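Local coordinates for polar amino acid ABC uptake transporter substrate binding protein (Streptococcus thermophilus LMG 18311, PDB 3HV1) that probably captures polar amino acids outside the cell and delivers them to an ABC transporter for uptake, at residues Asp70-Glu75 with Asn86-Thr91; Gly135-Asp140 with Leu180-Tyr185; Met34-Lys39 with Ala186-Glu191; Gln15-Glu20 with Lys217-Leu222. All coordinates share one frame; numbering follows the deposited sequence.

Contact 1 (Asp70-Glu75 with Asn86-Thr91); sequences DMKETE and NGYSVT
Y88 reaches from its loop to the start of helix 72-78, where K72 and E73 meet the edge of its ring. CB leads off with CG anti to the backbone N (chi1 -165°), which extends the ring toward the helix. Along one edge, CD1 comes first, 4.1 Å from K72 CE; then CE1 has the closest apolar approach, 3.5 Å to K72 CE, with K72 CD only slightly farther. The methylene chain of lysine suits this place because its apolar length lies against the ring while NZ turns elsewhere: K72 NZ donates to W69 O and makes a cation-pi contact with W69. At the end of the ring, Y88 OH donates to E73 OE2 over 2.6 Å. OE2 lies in the ring plane, uses its anti lone pair, and its carboxylate is turned 26° from the ring. The bend of E73 at chi2 (80°) brings the acid's OE2 to the hydroxyl of this buried tyrosine. The F100 ring also meets that of Y88, and R94 touches all three residues. Backbone bonding of Y88 to A212 fixes the loop at the other end. A loop leading from a central strand to a helix with an arginine such as R94 is typical of family 3 solute-binding proteins, whose relatives commonly use that arginine to hold the amino acid carboxylate.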
loop_
_atom_site.group_PDB
_atom_site.type_symbol
_atom_site.label_atom_id
_atom_site.label_comp_id
_atom_site.label_asym_id
_atom_site.label_seq_id
_atom_site.Cartn_x
_atom_site.Cartn_y
_atom_site.Cartn_z
ATOM N N ASP A 70 8.803 -5.017 -24.378
ATOM C CA ASP A 70 9.323 -3.651 -24.376
ATOM C C ASP A 70 8.273 -2.651 -24.835
ATOM O O ASP A 70 8.314 -1.475 -24.471
ATOM C CB ASP A 70 10.548 -3.536 -25.290
ATOM C CG ASP A 70 11.689 -4.427 -24.849
ATOM O OD1 ASP A 70 11.984 -4.446 -23.634
ATOM O OD2 ASP A 70 12.295 -5.100 -25.716
HETATM N N MSE A 71 7.327 -3.133 -25.630
HETATM C CA MSE A 71 6.273 -2.289 -26.177
HETATM C C MSE A 71 4.991 -2.273 -25.357
HETATM O O MSE A 71 3.974 -1.746 -25.805
HETATM C CB MSE A 71 5.929 -2.756 -27.590
HETATM C CG MSE A 71 7.022 -2.577 -28.603
HETATM SE SE MSE A 71 7.530 -0.741 -28.817
HETATM C CE MSE A 71 5.840 0.026 -29.359
ATOM N N LYS A 72 5.039 -2.827 -24.151
ATOM C CA LYS A 72 3.841 -2.893 -23.328
ATOM C C LYS A 72 3.115 -1.586 -23.055
ATOM O O LYS A 72 1.901 -1.527 -23.226
ATOM C CB LYS A 72 4.137 -3.603 -22.000
ATOM C CG LYS A 72 5.192 -2.948 -21.137
ATOM C CD LYS A 72 5.490 -3.845 -19.937
ATOM C CE LYS A 72 6.732 -3.373 -19.199
ATOM N NZ LYS A 72 7.942 -3.517 -20.048
ATOM N N GLU A 73 3.819 -0.539 -22.627
ATOM C CA GLU A 73 3.131 0.723 -22.347
ATOM C C GLU A 73 2.557 1.319 -23.619
ATOM O O GLU A 73 1.483 1.925 -23.609
ATOM C CB GLU A 73 4.060 1.760 -21.715
ATOM C CG GLU A 73 4.414 1.533 -20.256
ATOM C CD GLU A 73 5.511 0.508 -20.090
ATOM O OE1 GLU A 73 6.410 0.462 -20.955
ATOM O OE2 GLU A 73 5.485 -0.238 -19.092
ATOM N N THR A 74 3.284 1.163 -24.716
ATOM C CA THR A 74 2.817 1.687 -25.987
ATOM C C THR A 74 1.549 0.955 -26.403
ATOM O O THR A 74 0.567 1.584 -26.790
ATOM C CB THR A 74 3.874 1.518 -27.080
ATOM O OG1 THR A 74 5.053 2.249 -26.713
ATOM C CG2 THR A 74 3.341 2.044 -28.413
ATOM N N GLU A 75 1.575 -0.373 -26.311
ATOM C CA GLU A 75 0.427 -1.197 -26.661
ATOM C C GLU A 75 -0.797 -0.794 -25.846
ATOM O O GLU A 75 -1.911 -0.757 -26.359
ATOM C CB GLU A 75 0.739 -2.670 -26.405
ATOM C CG GLU A 75 1.684 -3.294 -27.406
ATOM C CD GLU A 75 0.963 -3.766 -28.643
ATOM O OE1 GLU A 75 0.282 -4.811 -28.572
ATOM O OE2 GLU A 75 1.064 -3.083 -29.684
ATOM N N ASN A 86 1.227 -9.513 -16.223
ATOM C CA ASN A 86 2.211 -10.579 -16.427
ATOM C C ASN A 86 3.393 -10.264 -15.504
ATOM O O ASN A 86 4.497 -9.987 -15.971
ATOM C CB ASN A 86 2.665 -10.569 -17.905
ATOM C CG ASN A 86 3.556 -11.749 -18.273
ATOM O OD1 ASN A 86 3.206 -12.911 -18.051
ATOM N ND2 ASN A 86 4.705 -11.453 -18.863
ATOM N N GLY A 87 3.151 -10.295 -14.195
ATOM C CA GLY A 87 4.206 -9.984 -13.248
ATOM C C GLY A 87 4.664 -8.546 -13.414
ATOM O O GLY A 87 5.853 -8.241 -13.331
ATOM N N TYR A 88 3.706 -7.660 -13.662
ATOM C CA TYR A 88 3.974 -6.240 -13.854
ATOM C C TYR A 88 4.018 -5.568 -12.480
ATOM O O TYR A 88 3.500 -6.110 -11.510
ATOM C CB TYR A 88 2.846 -5.651 -14.711
ATOM C CG TYR A 88 3.104 -4.287 -15.317
ATOM C CD1 TYR A 88 4.277 -4.019 -16.016
ATOM C CD2 TYR A 88 2.135 -3.288 -15.256
ATOM C CE1 TYR A 88 4.479 -2.784 -16.652
ATOM C CE2 TYR A 88 2.323 -2.056 -15.887
ATOM C CZ TYR A 88 3.497 -1.815 -16.583
ATOM O OH TYR A 88 3.672 -0.615 -17.233
ATOM N N SER A 89 4.633 -4.395 -12.383
ATOM C CA SER A 89 4.701 -3.702 -11.093
ATOM C C SER A 89 4.814 -2.188 -11.237
ATOM O O SER A 89 5.116 -1.674 -12.313
ATOM C CB SER A 89 5.883 -4.223 -10.273
ATOM O OG SER A 89 7.100 -3.986 -10.946
ATOM N N VAL A 90 4.579 -1.478 -10.140
ATOM C CA VAL A 90 4.644 -0.023 -10.154
ATOM C C VAL A 90 6.065 0.531 -10.163
ATOM O O VAL A 90 6.965 -0.012 -9.522
ATOM C CB VAL A 90 3.903 0.582 -8.929
ATOM C CG1 VAL A 90 4.023 2.105 -8.930
ATOM C CG2 VAL A 90 2.442 0.175 -8.954
ATOM N N THR A 91 6.247 1.608 -10.922
ATOM C CA THR A 91 7.506 2.339 -11.019
ATOM C C THR A 91 7.030 3.726 -11.401
ATOM O O THR A 91 5.969 3.862 -12.005
ATOM C CB THR A 91 8.444 1.832 -12.138
ATOM O OG1 THR A 91 7.859 2.106 -13.417
ATOM C CG2 THR A 91 8.711 0.340 -11.997
#

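Contact 2 (Gly135-Asp140 with Leu180-Tyr185); sequences GSSGYD and LIDRVY
L180 touches G138 where strand 178-182 passes the first turn of helix 137-144, in one alpha/beta lobe of the periplasmic-binding-protein fold; in family relatives this region lines the amino acid site. The leucine's CG stands anti to its backbone N (chi1 -174°), bringing CD2 to 3.6 Å from G138 O. L180 O meanwhile takes a proton from a water at 2.6 Å, and the same water donates to S136 OG at 2.8 Å. Serine fits there because its short hydroxyl also works as an N-cap, accepting a weak bond from Y139 N. At I181 the backbones are nearest, its CA 5.9 Å from G138 CA, and glycine suits the place because a side chain at 138 would run into L180. D182 follows at the end of the strand. Two further waters donate to D182 OD2, at 3.2 and 3.0 Å, and accept from S137 N and, weakly, from G138 N, so the carboxylate is joined to the helix start through solvent. S137 OG is near OD2 as well, though at a poor angle for bonding. OD2 also accepts from Q109 NE2. R183 turns away to a salt bridge with E249. At V184 the helix is under way, and the amide of N107 serves both residues beside R183: its ND2 donates to D182 OD1 while its OD1 accepts from V184 N.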
loop_
_atom_site.group_PDB
_atom_site.type_symbol
_atom_site.label_atom_id
_atom_site.label_comp_id
_atom_site.label_asym_id
_atom_site.label_seq_id
_atom_site.Cartn_x
_atom_site.Cartn_y
_atom_site.Cartn_z
ATOM N N GLY A 135 23.428 -14.365 -13.436
ATOM C CA GLY A 135 22.682 -13.295 -14.067
ATOM C C GLY A 135 21.265 -13.178 -13.545
ATOM O O GLY A 135 20.331 -12.941 -14.318
ATOM N N SER A 136 21.095 -13.353 -12.237
ATOM C CA SER A 136 19.775 -13.245 -11.620
ATOM C C SER A 136 19.745 -12.035 -10.699
ATOM O O SER A 136 20.793 -11.492 -10.338
ATOM C CB SER A 136 19.448 -14.504 -10.810
ATOM O OG SER A 136 20.370 -14.684 -9.750
ATOM N N SER A 137 18.544 -11.613 -10.321
ATOM C CA SER A 137 18.391 -10.474 -9.425
ATOM C C SER A 137 18.965 -10.818 -8.053
ATOM O O SER A 137 19.423 -9.943 -7.319
ATOM C CB SER A 137 16.913 -10.101 -9.308
ATOM O OG SER A 137 16.120 -11.247 -9.057
ATOM N N GLY A 138 18.946 -12.105 -7.714
ATOM C CA GLY A 138 19.484 -12.536 -6.434
ATOM C C GLY A 138 20.989 -12.346 -6.368
ATOM O O GLY A 138 21.530 -11.927 -5.346
ATOM N N TYR A 139 21.673 -12.658 -7.463
ATOM C CA TYR A 139 23.120 -12.508 -7.524
ATOM C C TYR A 139 23.489 -11.069 -7.171
ATOM O O TYR A 139 24.291 -10.821 -6.272
ATOM C CB TYR A 139 23.619 -12.854 -8.930
ATOM C CG TYR A 139 25.116 -12.734 -9.104
ATOM C CD1 TYR A 139 25.989 -13.588 -8.427
ATOM C CD2 TYR A 139 25.664 -11.755 -9.933
ATOM C CE1 TYR A 139 27.371 -13.469 -8.570
ATOM C CE2 TYR A 139 27.044 -11.625 -10.082
ATOM C CZ TYR A 139 27.891 -12.484 -9.396
ATOM O OH TYR A 139 29.256 -12.353 -9.529
ATOM N N ASP A 140 22.877 -10.123 -7.872
ATOM C CA ASP A 140 23.135 -8.705 -7.645
ATOM C C ASP A 140 22.759 -8.247 -6.241
ATOM O O ASP A 140 23.443 -7.407 -5.651
ATOM C CB ASP A 140 22.380 -7.865 -8.678
ATOM C CG ASP A 140 23.107 -7.785 -10.004
ATOM O OD1 ASP A 140 23.448 -8.845 -10.567
ATOM O OD2 ASP A 140 23.339 -6.654 -10.482
ATOM N N LEU A 180 19.690 -19.195 -3.257
ATOM C CA LEU A 180 19.001 -17.908 -3.237
ATOM C C LEU A 180 18.349 -17.776 -4.617
ATOM O O LEU A 180 19.029 -17.870 -5.635
ATOM C CB LEU A 180 20.011 -16.772 -3.004
ATOM C CG LEU A 180 19.471 -15.350 -2.813
ATOM C CD1 LEU A 180 18.682 -15.286 -1.519
ATOM C CD2 LEU A 180 20.627 -14.344 -2.777
ATOM N N ILE A 181 17.036 -17.573 -4.659
ATOM C CA ILE A 181 16.325 -17.471 -5.932
ATOM C C ILE A 181 14.992 -16.744 -5.732
ATOM O O ILE A 181 14.523 -16.617 -4.606
ATOM C CB ILE A 181 16.061 -18.892 -6.499
ATOM C CG1 ILE A 181 15.473 -18.818 -7.906
ATOM C CG2 ILE A 181 15.120 -19.647 -5.577
ATOM C CD1 ILE A 181 16.456 -18.376 -8.950
ATOM N N ASP A 182 14.388 -16.262 -6.817
ATOM C CA ASP A 182 13.107 -15.564 -6.711
ATOM C C ASP A 182 12.032 -16.486 -6.146
ATOM O O ASP A 182 11.946 -17.649 -6.520
ATOM C CB ASP A 182 12.610 -15.085 -8.077
ATOM C CG ASP A 182 13.453 -13.960 -8.668
ATOM O OD1 ASP A 182 12.855 -12.943 -9.071
ATOM O OD2 ASP A 182 14.684 -14.095 -8.746
ATOM N N ARG A 183 11.198 -15.938 -5.272
ATOM C CA ARG A 183 10.098 -16.683 -4.682
ATOM C C ARG A 183 9.270 -17.328 -5.796
ATOM O O ARG A 183 8.978 -18.519 -5.734
ATOM C CB ARG A 183 9.212 -15.740 -3.878
ATOM C CG ARG A 183 8.046 -16.417 -3.189
ATOM C CD ARG A 183 7.035 -15.392 -2.718
ATOM N NE ARG A 183 6.013 -15.998 -1.873
ATOM C CZ ARG A 183 4.974 -15.336 -1.376
ATOM N NH1 ARG A 183 4.816 -14.045 -1.644
ATOM N NH2 ARG A 183 4.106 -15.961 -0.593
ATOM N N VAL A 184 8.894 -16.558 -6.821
ATOM C CA VAL A 184 8.086 -17.133 -7.906
ATOM C C VAL A 184 8.683 -18.397 -8.533
ATOM O O VAL A 184 7.941 -19.289 -8.944
ATOM C CB VAL A 184 7.798 -16.128 -9.074
ATOM C CG1 VAL A 184 6.758 -15.112 -8.647
ATOM C CG2 VAL A 184 9.090 -15.461 -9.545
ATOM N N TYR A 185 10.009 -18.485 -8.611
ATOM C CA TYR A 185 10.640 -19.672 -9.187
ATOM C C TYR A 185 10.758 -20.793 -8.164
ATOM O O TYR A 185 10.500 -21.957 -8.466
ATOM C CB TYR A 185 12.040 -19.341 -9.719
ATOM C CG TYR A 185 12.050 -18.278 -10.795
ATOM C CD1 TYR A 185 11.172 -18.350 -11.875
ATOM C CD2 TYR A 185 12.928 -17.196 -10.726
ATOM C CE1 TYR A 185 11.163 -17.365 -12.863
ATOM C CE2 TYR A 185 12.930 -16.205 -11.703
ATOM C CZ TYR A 185 12.039 -16.294 -12.771
ATOM O OH TYR A 185 12.007 -15.300 -13.728
HETATM O O HOH W 1 19.867 -16.401 -7.575
HETATM O O HOH W 2 16.192 -13.300 -11.417
HETATM O O HOH W 3 17.555 -14.845 -8.064
#

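Contact 3 (Met34-Lys39 with Ala186-Glu191); sequences MGYEEK and ANYYLE
The rings of Y36 and Y188 approach from opposite directions and meet at their hydroxyls, with Y36 OH 3.2 Å from Y188 OH. Each hydroxyl lies obliquely to the other ring, the next nearest pair being Y36 OH and Y188 CZ at 3.9 Å, so there is no stacking between them. The edge of Y36 has E38 OE2 in its plane. The other oxygen of that acid, E38 OE1, accepts from K39 N at 2.7 Å, met 44° out of the carboxylate plane, a bond that steadies the acid beside the ring. On the helix side, Y188 CD2 sits 3.7 Å above the centre of the Y189 ring, and F164 also stacks with Y189. Tyrosine suits both touching places: its ring packs among nonpolar neighbours, W246 touching Y36 and Y188 alike, while the phenol oxygen copes with a buried polar position. Y188 OH has a definite partner in K192 NZ. For Y36, CG lies between the backbone N and carbonyl carbon (chi1 57°), directing the ring off its strand toward the helix. The contact joins strand 35-37 of one lobe to helix 183-192 of the other, an arrangement characteristic of the bilobal solute-binding fold, where side chains from both lobes meet across the interlobe region.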
loop_
_atom_site.group_PDB
_atom_site.type_symbol
_atom_site.label_atom_id
_atom_site.label_comp_id
_atom_site.label_asym_id
_atom_site.label_seq_id
_atom_site.Cartn_x
_atom_site.Cartn_y
_atom_site.Cartn_z
HETATM N N MSE A 34 4.268 -16.779 -14.522
HETATM C CA MSE A 34 3.133 -15.871 -14.489
HETATM C C MSE A 34 2.199 -15.975 -15.687
HETATM O O MSE A 34 0.978 -15.963 -15.541
HETATM C CB MSE A 34 3.641 -14.445 -14.323
HETATM C CG MSE A 34 4.574 -14.275 -13.126
HETATM SE SE MSE A 34 3.880 -14.941 -11.437
HETATM C CE MSE A 34 2.776 -13.451 -11.068
ATOM N N GLY A 35 2.781 -16.080 -16.874
ATOM C CA GLY A 35 1.978 -16.191 -18.080
ATOM C C GLY A 35 2.957 -16.535 -19.182
ATOM O O GLY A 35 3.893 -15.780 -19.436
ATOM N N TYR A 36 2.750 -17.672 -19.827
ATOM C CA TYR A 36 3.667 -18.082 -20.868
ATOM C C TYR A 36 3.066 -19.073 -21.847
ATOM O O TYR A 36 2.027 -19.681 -21.593
ATOM C CB TYR A 36 4.931 -18.673 -20.226
ATOM C CG TYR A 36 4.666 -19.841 -19.289
ATOM C CD1 TYR A 36 4.786 -21.159 -19.728
ATOM C CD2 TYR A 36 4.290 -19.624 -17.959
ATOM C CE1 TYR A 36 4.546 -22.233 -18.866
ATOM C CE2 TYR A 36 4.046 -20.690 -17.093
ATOM C CZ TYR A 36 4.176 -21.987 -17.551
ATOM O OH TYR A 36 3.943 -23.038 -16.694
ATOM N N GLU A 37 3.736 -19.221 -22.983
ATOM C CA GLU A 37 3.288 -20.145 -24.007
ATOM C C GLU A 37 3.978 -21.485 -23.784
ATOM O O GLU A 37 5.200 -21.551 -23.661
ATOM C CB GLU A 37 3.618 -19.589 -25.393
ATOM C CG GLU A 37 3.495 -20.614 -26.497
ATOM C CD GLU A 37 3.477 -19.995 -27.873
ATOM O OE1 GLU A 37 4.140 -18.953 -28.065
ATOM O OE2 GLU A 37 2.804 -20.560 -28.761
ATOM N N GLU A 38 3.188 -22.549 -23.709
ATOM C CA GLU A 38 3.726 -23.886 -23.503
ATOM C C GLU A 38 4.169 -24.476 -24.827
ATOM O O GLU A 38 3.990 -23.870 -25.883
ATOM C CB GLU A 38 2.669 -24.801 -22.890
ATOM C CG GLU A 38 2.955 -25.268 -21.470
ATOM C CD GLU A 38 4.315 -25.935 -21.316
ATOM O OE1 GLU A 38 4.736 -26.678 -22.234
ATOM O OE2 GLU A 38 4.957 -25.725 -20.263
ATOM N N LYS A 39 4.740 -25.673 -24.760
ATOM C CA LYS A 39 5.202 -26.370 -25.952
ATOM C C LYS A 39 4.043 -26.540 -26.931
ATOM O O LYS A 39 4.174 -26.238 -28.118
ATOM C CB LYS A 39 5.766 -27.738 -25.564
ATOM C CG LYS A 39 6.180 -28.619 -26.736
ATOM C CD LYS A 39 7.329 -28.012 -27.533
ATOM C CE LYS A 39 7.862 -28.989 -28.581
ATOM N NZ LYS A 39 6.813 -29.436 -29.546
ATOM N N ALA A 186 11.178 -20.442 -6.956
ATOM C CA ALA A 186 11.326 -21.432 -5.894
ATOM C C ALA A 186 10.024 -22.192 -5.682
ATOM O O ALA A 186 9.978 -23.419 -5.789
ATOM C CB ALA A 186 11.747 -20.738 -4.583
ATOM N N ASN A 187 8.954 -21.464 -5.388
ATOM C CA ASN A 187 7.668 -22.109 -5.136
ATOM C C ASN A 187 7.088 -22.824 -6.344
ATOM O O ASN A 187 6.522 -23.907 -6.217
ATOM C CB ASN A 187 6.669 -21.088 -4.597
ATOM C CG ASN A 187 6.881 -20.798 -3.129
ATOM O OD1 ASN A 187 6.220 -21.386 -2.261
ATOM N ND2 ASN A 187 7.817 -19.915 -2.835
ATOM N N TYR A 188 7.234 -22.233 -7.520
ATOM C CA TYR A 188 6.698 -22.853 -8.722
ATOM C C TYR A 188 7.343 -24.202 -9.022
ATOM O O TYR A 188 6.654 -25.209 -9.200
ATOM C CB TYR A 188 6.887 -21.925 -9.923
ATOM C CG TYR A 188 6.654 -22.609 -11.247
ATOM C CD1 TYR A 188 5.387 -23.076 -11.599
ATOM C CD2 TYR A 188 7.708 -22.817 -12.138
ATOM C CE1 TYR A 188 5.175 -23.732 -12.800
ATOM C CE2 TYR A 188 7.504 -23.477 -13.345
ATOM C CZ TYR A 188 6.238 -23.929 -13.668
ATOM O OH TYR A 188 6.032 -24.578 -14.860
ATOM N N TYR A 189 8.669 -24.225 -9.080
ATOM C CA TYR A 189 9.358 -25.464 -9.404
ATOM C C TYR A 189 9.187 -26.532 -8.347
ATOM O O TYR A 189 8.883 -27.679 -8.670
ATOM C CB TYR A 189 10.847 -25.201 -9.651
ATOM C CG TYR A 189 11.103 -24.485 -10.955
ATOM C CD1 TYR A 189 10.745 -25.069 -12.166
ATOM C CD2 TYR A 189 11.684 -23.220 -10.980
ATOM C CE1 TYR A 189 10.960 -24.414 -13.372
ATOM C CE2 TYR A 189 11.905 -22.553 -12.179
ATOM C CZ TYR A 189 11.539 -23.158 -13.374
ATOM O OH TYR A 189 11.746 -22.508 -14.570
ATOM N N LEU A 190 9.365 -26.155 -7.084
ATOM C CA LEU A 190 9.237 -27.121 -6.000
ATOM C C LEU A 190 7.836 -27.705 -5.908
ATOM O O LEU A 190 7.680 -28.898 -5.676
ATOM C CB LEU A 190 9.639 -26.480 -4.670
ATOM C CG LEU A 190 11.105 -26.035 -4.587
ATOM C CD1 LEU A 190 11.393 -25.447 -3.209
ATOM C CD2 LEU A 190 12.026 -27.220 -4.849
ATOM N N GLU A 191 6.817 -26.868 -6.083
ATOM C CA GLU A 191 5.436 -27.348 -6.032
ATOM C C GLU A 191 5.162 -28.198 -7.265
ATOM O O GLU A 191 4.507 -29.237 -7.183
ATOM C CB GLU A 191 4.452 -26.174 -6.001
ATOM C CG GLU A 191 2.968 -26.570 -6.118
ATOM C CD GLU A 191 2.470 -27.407 -4.940
ATOM O OE1 GLU A 191 3.113 -27.375 -3.868
ATOM O OE2 GLU A 191 1.420 -28.081 -5.080
#

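Contact 4 (Gln15-Glu20 with Lys217-Leu222); sequences QTYTKE and KVDKTL
Y17 carries the tight side of this contact, sending its ring from helix 14-20 to D219 and L222 at the start of helix 220-236. Its OH donates to D219 OD2 over 2.8 Å, arriving on the syn side but 30° out of the carboxylate plane. D219 CG lies in the ring plane at its edge, and the two flat groups are turned 50° from each other. The remaining oxygen, D219 OD1, is 3.7 Å from Y17 CE2 and accepts from Q13 N, so the buried acid is gripped from two places. Tyrosine serves well here, since one ring offers both a donor and a hydrocarbon surface: Y17 CE2 packs 3.9 Å from L222 CD2, an apolar contact that suits leucine, whose side chain also touches W14. D219 is the centre of an inverse gamma turn, with K220 N bonding weakly to V218 O at 2.9 Å; it is the residue just ahead of the helix, yet its carboxylate goes to the tyrosine and not to a capping bond. T221 OG1 bonds to D12 OD2. The loose side belongs to long polar chains: K19 and Q15 lie exposed on one helix and K220 on the other, where charged or amide ends can meet solvent, while K217 NZ turns off to a salt bridge with D99.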
loop_
_atom_site.group_PDB
_atom_site.type_symbol
_atom_site.label_atom_id
_atom_site.label_comp_id
_atom_site.label_asym_id
_atom_site.label_seq_id
_atom_site.Cartn_x
_atom_site.Cartn_y
_atom_site.Cartn_z
ATOM N N GLN A 15 -18.106 0.076 -19.377
ATOM C CA GLN A 15 -19.378 -0.191 -20.041
ATOM C C GLN A 15 -19.201 -1.043 -21.286
ATOM O O GLN A 15 -20.013 -1.920 -21.571
ATOM C CB GLN A 15 -20.054 1.125 -20.418
ATOM C CG GLN A 15 -21.002 1.631 -19.359
ATOM C CD GLN A 15 -22.260 0.793 -19.292
ATOM O OE1 GLN A 15 -23.058 0.782 -20.232
ATOM N NE2 GLN A 15 -22.439 0.075 -18.188
ATOM N N THR A 16 -18.135 -0.777 -22.028
ATOM C CA THR A 16 -17.857 -1.525 -23.241
ATOM C C THR A 16 -17.388 -2.943 -22.918
ATOM O O THR A 16 -17.877 -3.910 -23.501
ATOM C CB THR A 16 -16.803 -0.793 -24.096
ATOM O OG1 THR A 16 -17.364 0.437 -24.576
ATOM C CG2 THR A 16 -16.374 -1.638 -25.276
ATOM N N TYR A 17 -16.459 -3.072 -21.977
ATOM C CA TYR A 17 -15.959 -4.392 -21.606
ATOM C C TYR A 17 -17.090 -5.324 -21.188
ATOM O O TYR A 17 -17.142 -6.467 -21.615
ATOM C CB TYR A 17 -14.941 -4.290 -20.467
ATOM C CG TYR A 17 -13.760 -3.398 -20.763
ATOM C CD1 TYR A 17 -13.059 -3.502 -21.965
ATOM C CD2 TYR A 17 -13.329 -2.460 -19.830
ATOM C CE1 TYR A 17 -11.949 -2.684 -22.225
ATOM C CE2 TYR A 17 -12.232 -1.646 -20.080
ATOM C CZ TYR A 17 -11.547 -1.762 -21.274
ATOM O OH TYR A 17 -10.455 -0.956 -21.501
ATOM N N THR A 18 -17.988 -4.839 -20.341
ATOM C CA THR A 18 -19.103 -5.656 -19.887
ATOM C C THR A 18 -20.069 -5.917 -21.034
ATOM O O THR A 18 -20.587 -7.022 -21.179
ATOM C CB THR A 18 -19.878 -4.968 -18.768
ATOM O OG1 THR A 18 -20.246 -3.651 -19.194
ATOM C CG2 THR A 18 -19.037 -4.884 -17.510
ATOM N N LYS A 19 -20.311 -4.891 -21.845
ATOM C CA LYS A 19 -21.221 -5.020 -22.976
ATOM C C LYS A 19 -20.694 -6.007 -24.010
ATOM O O LYS A 19 -21.405 -6.928 -24.399
ATOM C CB LYS A 19 -21.466 -3.654 -23.635
ATOM C CG LYS A 19 -22.006 -3.724 -25.073
ATOM C CD LYS A 19 -23.232 -4.627 -25.187
ATOM C CE LYS A 19 -23.653 -4.819 -26.646
ATOM N NZ LYS A 19 -24.744 -5.831 -26.801
ATOM N N GLU A 20 -19.457 -5.810 -24.457
ATOM C CA GLU A 20 -18.863 -6.700 -25.448
ATOM C C GLU A 20 -18.430 -8.002 -24.791
ATOM O O GLU A 20 -18.062 -8.958 -25.474
ATOM C CB GLU A 20 -17.639 -6.058 -26.109
ATOM C CG GLU A 20 -17.841 -4.638 -26.593
ATOM C CD GLU A 20 -16.685 -4.152 -27.451
ATOM O OE1 GLU A 20 -15.534 -4.573 -27.203
ATOM O OE2 GLU A 20 -16.923 -3.339 -28.370
ATOM N N LYS A 217 -4.868 5.067 -17.588
ATOM C CA LYS A 217 -5.282 5.904 -16.464
ATOM C C LYS A 217 -6.763 6.263 -16.470
ATOM O O LYS A 217 -7.359 6.470 -15.410
ATOM C CB LYS A 217 -4.446 7.187 -16.432
ATOM C CG LYS A 217 -2.978 6.953 -16.175
ATOM C CD LYS A 217 -2.232 8.267 -16.030
ATOM C CE LYS A 217 -0.896 8.054 -15.370
ATOM N NZ LYS A 217 -1.072 7.520 -13.987
ATOM N N VAL A 218 -7.355 6.341 -17.661
ATOM C CA VAL A 218 -8.772 6.679 -17.798
ATOM C C VAL A 218 -9.707 5.556 -17.344
ATOM O O VAL A 218 -10.856 5.808 -16.988
ATOM C CB VAL A 218 -9.125 7.030 -19.264
ATOM C CG1 VAL A 218 -8.450 8.332 -19.663
ATOM C CG2 VAL A 218 -8.686 5.893 -20.197
ATOM N N ASP A 219 -9.215 4.321 -17.357
ATOM C CA ASP A 219 -10.023 3.170 -16.953
ATOM C C ASP A 219 -10.112 2.985 -15.439
ATOM O O ASP A 219 -9.843 1.901 -14.914
ATOM C CB ASP A 219 -9.479 1.887 -17.586
ATOM C CG ASP A 219 -10.156 1.551 -18.897
ATOM O OD1 ASP A 219 -11.377 1.774 -19.000
ATOM O OD2 ASP A 219 -9.478 1.038 -19.813
ATOM N N LYS A 220 -10.516 4.045 -14.750
ATOM C CA LYS A 220 -10.651 4.039 -13.301
ATOM C C LYS A 220 -11.560 2.934 -12.777
ATOM O O LYS A 220 -11.263 2.309 -11.756
ATOM C CB LYS A 220 -11.192 5.388 -12.833
ATOM C CG LYS A 220 -10.322 6.569 -13.219
ATOM C CD LYS A 220 -8.923 6.432 -12.644
ATOM C CE LYS A 220 -8.118 7.696 -12.868
ATOM N NZ LYS A 220 -8.739 8.856 -12.172
ATOM N N THR A 221 -12.674 2.701 -13.468
ATOM C CA THR A 221 -13.633 1.690 -13.044
ATOM C C THR A 221 -13.086 0.282 -13.180
ATOM O O THR A 221 -13.317 -0.566 -12.320
ATOM C CB THR A 221 -14.936 1.786 -13.853
ATOM O OG1 THR A 221 -15.410 3.139 -13.832
ATOM C CG2 THR A 221 -15.999 0.877 -13.253
ATOM N N LEU A 222 -12.370 0.037 -14.271
ATOM C CA LEU A 222 -11.788 -1.273 -14.516
ATOM C C LEU A 222 -10.835 -1.633 -13.380
ATOM O O LEU A 222 -10.837 -2.761 -12.896
ATOM C CB LEU A 222 -11.033 -1.260 -15.841
ATOM C CG LEU A 222 -10.172 -2.473 -16.155
ATOM C CD1 LEU A 222 -11.025 -3.734 -16.293
ATOM C CD2 LEU A 222 -9.413 -2.191 -17.435
#

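Contacts 1, 3 and 4 are buried, each carried by a tyrosine, whereas contact 2 is partly buried and bridged by three waters. Contacts 1 and 4 both end a tyrosine hydroxyl on a carboxylate, but contact 4 lies far out, its centre about 24 Å from the chain centre, against about 13 Å for contact 1. Contact 3 brings two tyrosine hydroxyls near each other instead, and lies closest to the centre at about 11 Å. Helix 183-192 serves contacts 2 and 3, which touch through I181 with A186 and V184 with M34. Contacts 1 and 3 also meet, G87 packing on M34, while contacts 2 and 4, centres about 36 Å apart, lie on opposite sides of the chain's centre.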